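Local coordinates for protein putative angiotensinogen (Lampetra fluviatilis, PDB 5INW) that belongs to the serpins, binds heparin and, with heparin acting as a template, inhibits thrombin, at the interface of chains A and B. Numbering follows the deposited sequence. Chains: chain A, Putative angiotensinogen; chain B, C-terminal peptide of Putative angiotensinogen.

Contact 1: the interface of chains A and B. Residues chain A 299, 307, 309, 335; chain B 17, 19, 22.
B:Tyr17 leaves its strand with CG lying between backbone N and carbonyl carbon (chi1 74°), which swings the phenol across A:Ser307 and on toward the helix carrying A:Leu335. A:Ser307 makes a similar turn (chi1 61°), and its hydroxyl comes up over the rim of the tyrosine ring instead of pointing away from it. The two residues are already tied through their backbones. They form an antiparallel bridge between strand 12-18 of the peptide and strand 306-313 of the main chain, with B:Tyr17 N donating to A:Ser307 O at 3.0 Å and A:Ser307 N returning a bond to B:Tyr17 O at 3.2 Å. This is one rung of the serpin beta-sheet that the C-terminal peptide completes.

A:Ser307 OG also lies 3.1 Å from the phenol oxygen B:Tyr17 OH, close enough for a hydrogen bond, but it sits well out of the ring plane, near CE1 and CZ, and the bond is at best bent and weak. The leucines come from the opposite side of the plane, also at the rim: A:Leu335 slides past the ring in the reverse direction and sets CD2 3.8 Å from B:Tyr17 CZ, while A:Leu309 brings CG to 3.9 Å from B:Tyr17 CE1. The phenol rim thus has a polar neighbour on one side and oily ones on the other. An alanine in place of B:Tyr17 would keep the backbone rung but would probably open a gap between A:Ser307 and the two leucines and take away the weak partner of the serine hydroxyl.

Beyond the hydroxyl, the aliphatic part of A:Lys299 crosses the tyrosine at about a right angle. A:Leu335 also reaches the other way, its CD1 lying 4.1 Å from CG of B:Arg22, so that the arginine contributes methylene carbons here. The amine NZ of A:Lys299 stops 4.1 Å from the carboxylate oxygen OE2 of B:Glu19, opposite charges near each other without touching.

Contact 2: the interface of chains A and B. Residues chain A 266, 274, 276, 350, 352, 354; chain B 33-34.
B:Pro33 is the centre of this patch: with 85 Å² hidden by the main chain, it pushes its ring in among side chains from several strands of chain A. A:Phe352, at the start of strand 352-359, flanks it on one side. The touching atom there is the methylene CB, 3.6 Å from B:Pro33 CB, rather than the far part of the aromatic ring. With chi1 at 59°, the phenyl group of A:Phe352 is carried away over its own backbone, and the carbonyl carbon of A:Pro350 sits at its edge, in plane. What the proline meets is therefore the root of the phenylalanine, approached obliquely.

A:Val276, from strand 273-283, comes in from another direction and crosses the pyrrolidine at about a right angle. Its CG1 branch stands opposite the backbone N (chi1 -173°), which aims that methyl at the proline, 3.9 Å from B:Pro33 CB and only slightly farther from CG. One proline carbon thus meets the A:Phe352 methylene and the A:Val276 methyl from roughly perpendicular directions, as in the corner of a pocket.

The remaining neighbours finish the lining. A:Phe266 turns a ring face to the proline, with B:Pro33 CD 4.1 Å above it and offset toward the rim, near CE2. A:Ile354 sets its CG2 methyl 4.0 Å from B:Pro33 CA, so the backbone side of the residue is packed as well. A:Met274 lies farther out, near the proline carbonyl. The next residue, B:Lys34, contributes mainly backbone: its carbonyl O rests 3.6 Å from A:Phe352 CA.

The contacts named here are apolar or van der Waals ones, and they rely on shape, with a rigid proline fitted into a pocket of chain A. For the serpin, this pocket seats the C-terminal tail of the peptide that follows strand 24-30, and so probably contributes to keeping the peptide bound to the main body after the reaction loop has been cut.

Contact 1: the interface of chains A and B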
# COMPACT_ATOMS: atom_id res chain seq x y z
N LYS A 299 3.45 4.58 18.72
CA LYS A 299 4.41 4.69 17.64
C LYS A 299 5.49 3.67 17.88
O LYS A 299 6.21 3.75 18.85
CB LYS A 299 5.01 6.09 17.63
CG LYS A 299 6.07 6.40 16.60
CD LYS A 299 6.30 7.92 16.54
CE LYS A 299 7.48 8.35 15.65
NZ LYS A 299 8.85 8.07 16.22
N SER A 307 8.30 4.25 10.93
CA SER A 307 7.69 3.62 12.08
C SER A 307 6.27 3.15 11.77
O SER A 307 5.71 3.53 10.76
CB SER A 307 7.78 4.53 13.32
OG SER A 307 7.12 5.73 13.13
N LEU A 309 2.56 3.16 13.24
CA LEU A 309 1.55 3.67 14.14
C LEU A 309 0.54 2.60 14.37
O LEU A 309 0.01 2.08 13.37
CB LEU A 309 0.79 4.83 13.49
CG LEU A 309 1.18 6.25 13.88
CD1 LEU A 309 -0.07 7.10 13.69
CD2 LEU A 309 1.71 6.38 15.32
N LEU A 335 0.03 12.40 15.24
CA LEU A 335 1.48 12.63 15.34
C LEU A 335 1.88 13.81 16.23
O LEU A 335 2.93 13.79 16.85
CB LEU A 335 2.08 12.86 13.97
CG LEU A 335 2.10 11.63 13.08
CD1 LEU A 335 2.23 12.05 11.63
CD2 LEU A 335 3.22 10.69 13.50
N TYR B 17 4.80 4.27 7.95
CA TYR B 17 5.00 5.56 7.30
C TYR B 17 6.41 6.11 7.45
O TYR B 17 7.11 5.77 8.39
CB TYR B 17 3.99 6.55 7.88
CG TYR B 17 4.34 6.99 9.27
CD1 TYR B 17 4.06 6.18 10.41
CD2 TYR B 17 5.01 8.20 9.47
CE1 TYR B 17 4.43 6.60 11.69
CE2 TYR B 17 5.37 8.62 10.74
CZ TYR B 17 5.09 7.84 11.85
OH TYR B 17 5.51 8.35 13.09
N GLU B 19 8.88 9.03 8.36
CA GLU B 19 8.81 10.19 9.23
C GLU B 19 9.07 11.51 8.53
O GLU B 19 8.24 12.36 8.65
CB GLU B 19 9.74 10.04 10.41
CG GLU B 19 9.26 8.93 11.32
CD GLU B 19 10.35 8.38 12.17
OE1 GLU B 19 11.26 9.15 12.54
OE2 GLU B 19 10.31 7.16 12.48
N ARG B 22 6.21 12.01 5.98
CA ARG B 22 4.91 11.53 6.45
C ARG B 22 4.15 10.73 5.39
O ARG B 22 2.94 10.69 5.38
CB ARG B 22 4.08 12.67 7.04
CG ARG B 22 4.59 13.01 8.45
CD ARG B 22 4.26 14.43 8.89
NE ARG B 22 5.17 15.06 9.85
CZ ARG B 22 4.97 16.30 10.35
NH1 ARG B 22 3.88 17.02 9.99
NH2 ARG B 22 5.85 16.83 11.22

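Contact 2: the interface of chains A and B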
# COMPACT_ATOMS: atom_id res chain seq x y z
N PHE A 266 -6.60 -12.93 22.11
CA PHE A 266 -6.87 -11.74 21.31
C PHE A 266 -8.36 -11.71 21.10
O PHE A 266 -8.94 -12.67 20.58
CB PHE A 266 -6.13 -11.80 19.98
CG PHE A 266 -6.28 -10.57 19.11
CD1 PHE A 266 -5.38 -9.51 19.19
CD2 PHE A 266 -7.30 -10.49 18.15
CE1 PHE A 266 -5.50 -8.40 18.37
CE2 PHE A 266 -7.45 -9.38 17.35
CZ PHE A 266 -6.55 -8.33 17.45
N MET A 274 -9.26 -15.88 20.44
CA MET A 274 -8.33 -16.89 19.92
C MET A 274 -6.93 -16.75 20.53
O MET A 274 -6.56 -15.67 20.97
CB MET A 274 -8.27 -16.84 18.37
CG MET A 274 -7.65 -15.58 17.79
SD MET A 274 -7.87 -15.23 16.03
CE MET A 274 -7.76 -16.88 15.34
N VAL A 276 -3.23 -16.19 20.31
CA VAL A 276 -2.29 -15.57 19.38
C VAL A 276 -0.92 -15.39 20.02
O VAL A 276 -0.85 -14.76 21.07
CB VAL A 276 -2.82 -14.21 18.91
CG1 VAL A 276 -1.94 -13.64 17.79
CG2 VAL A 276 -4.23 -14.35 18.41
N PRO A 350 0.63 -8.79 19.01
CA PRO A 350 0.60 -10.05 18.26
C PRO A 350 1.72 -10.21 17.23
O PRO A 350 2.21 -9.22 16.69
CB PRO A 350 -0.75 -10.00 17.56
CG PRO A 350 -1.61 -9.17 18.45
CD PRO A 350 -0.70 -8.15 19.05
N PHE A 352 2.27 -12.33 13.72
CA PHE A 352 1.32 -12.83 12.74
C PHE A 352 1.79 -12.54 11.35
O PHE A 352 2.62 -11.65 11.15
CB PHE A 352 -0.03 -12.16 12.92
CG PHE A 352 0.00 -10.65 12.80
CD1 PHE A 352 0.33 -9.87 13.88
CD2 PHE A 352 -0.28 -10.02 11.60
CE1 PHE A 352 0.37 -8.48 13.76
CE2 PHE A 352 -0.24 -8.64 11.48
CZ PHE A 352 0.08 -7.87 12.57
N ILE A 354 -0.47 -11.96 7.87
CA ILE A 354 -1.74 -11.89 7.17
C ILE A 354 -1.57 -11.41 5.73
O ILE A 354 -0.66 -10.63 5.46
CB ILE A 354 -2.74 -10.96 7.87
CG1 ILE A 354 -2.29 -9.49 7.89
CG2 ILE A 354 -3.02 -11.45 9.28
CD1 ILE A 354 -3.45 -8.52 7.88
N PRO B 33 -5.32 -12.10 13.19
CA PRO B 33 -4.01 -12.72 12.95
C PRO B 33 -4.07 -14.20 12.51
O PRO B 33 -5.09 -14.86 12.68
CB PRO B 33 -3.36 -12.66 14.31
CG PRO B 33 -3.97 -11.48 14.98
CD PRO B 33 -5.36 -11.36 14.47
N LYS B 34 -2.97 -14.71 11.96
CA LYS B 34 -2.85 -16.15 11.64
C LYS B 34 -1.38 -16.62 11.71
O LYS B 34 -0.49 -15.81 11.89
CB LYS B 34 -3.49 -16.46 10.27
CG LYS B 34 -4.91 -17.04 10.31
CD LYS B 34 -5.64 -16.81 8.99
CE LYS B 34 -6.04 -15.35 8.82
NZ LYS B 34 -6.88 -15.24 7.61

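The C-alpha centres of contact 1 and contact 2 lie about 23 Å apart, and the two share no residue or secondary-structure element. On the main chain, contact 1 uses strands 295-301 and 306-313 with helix 328-337, whereas contact 2 draws on strands 261-267, 273-283, 345-350 and 352-359. On the peptide they lie on either side of strand 24-30, one at strand 12-18 and the turn after it, the other in the tail. The cleaved peptide is therefore woven into the serpin body at well-separated points, by sheet pairing with side-chain packing in one and apolar docking of a proline in the other.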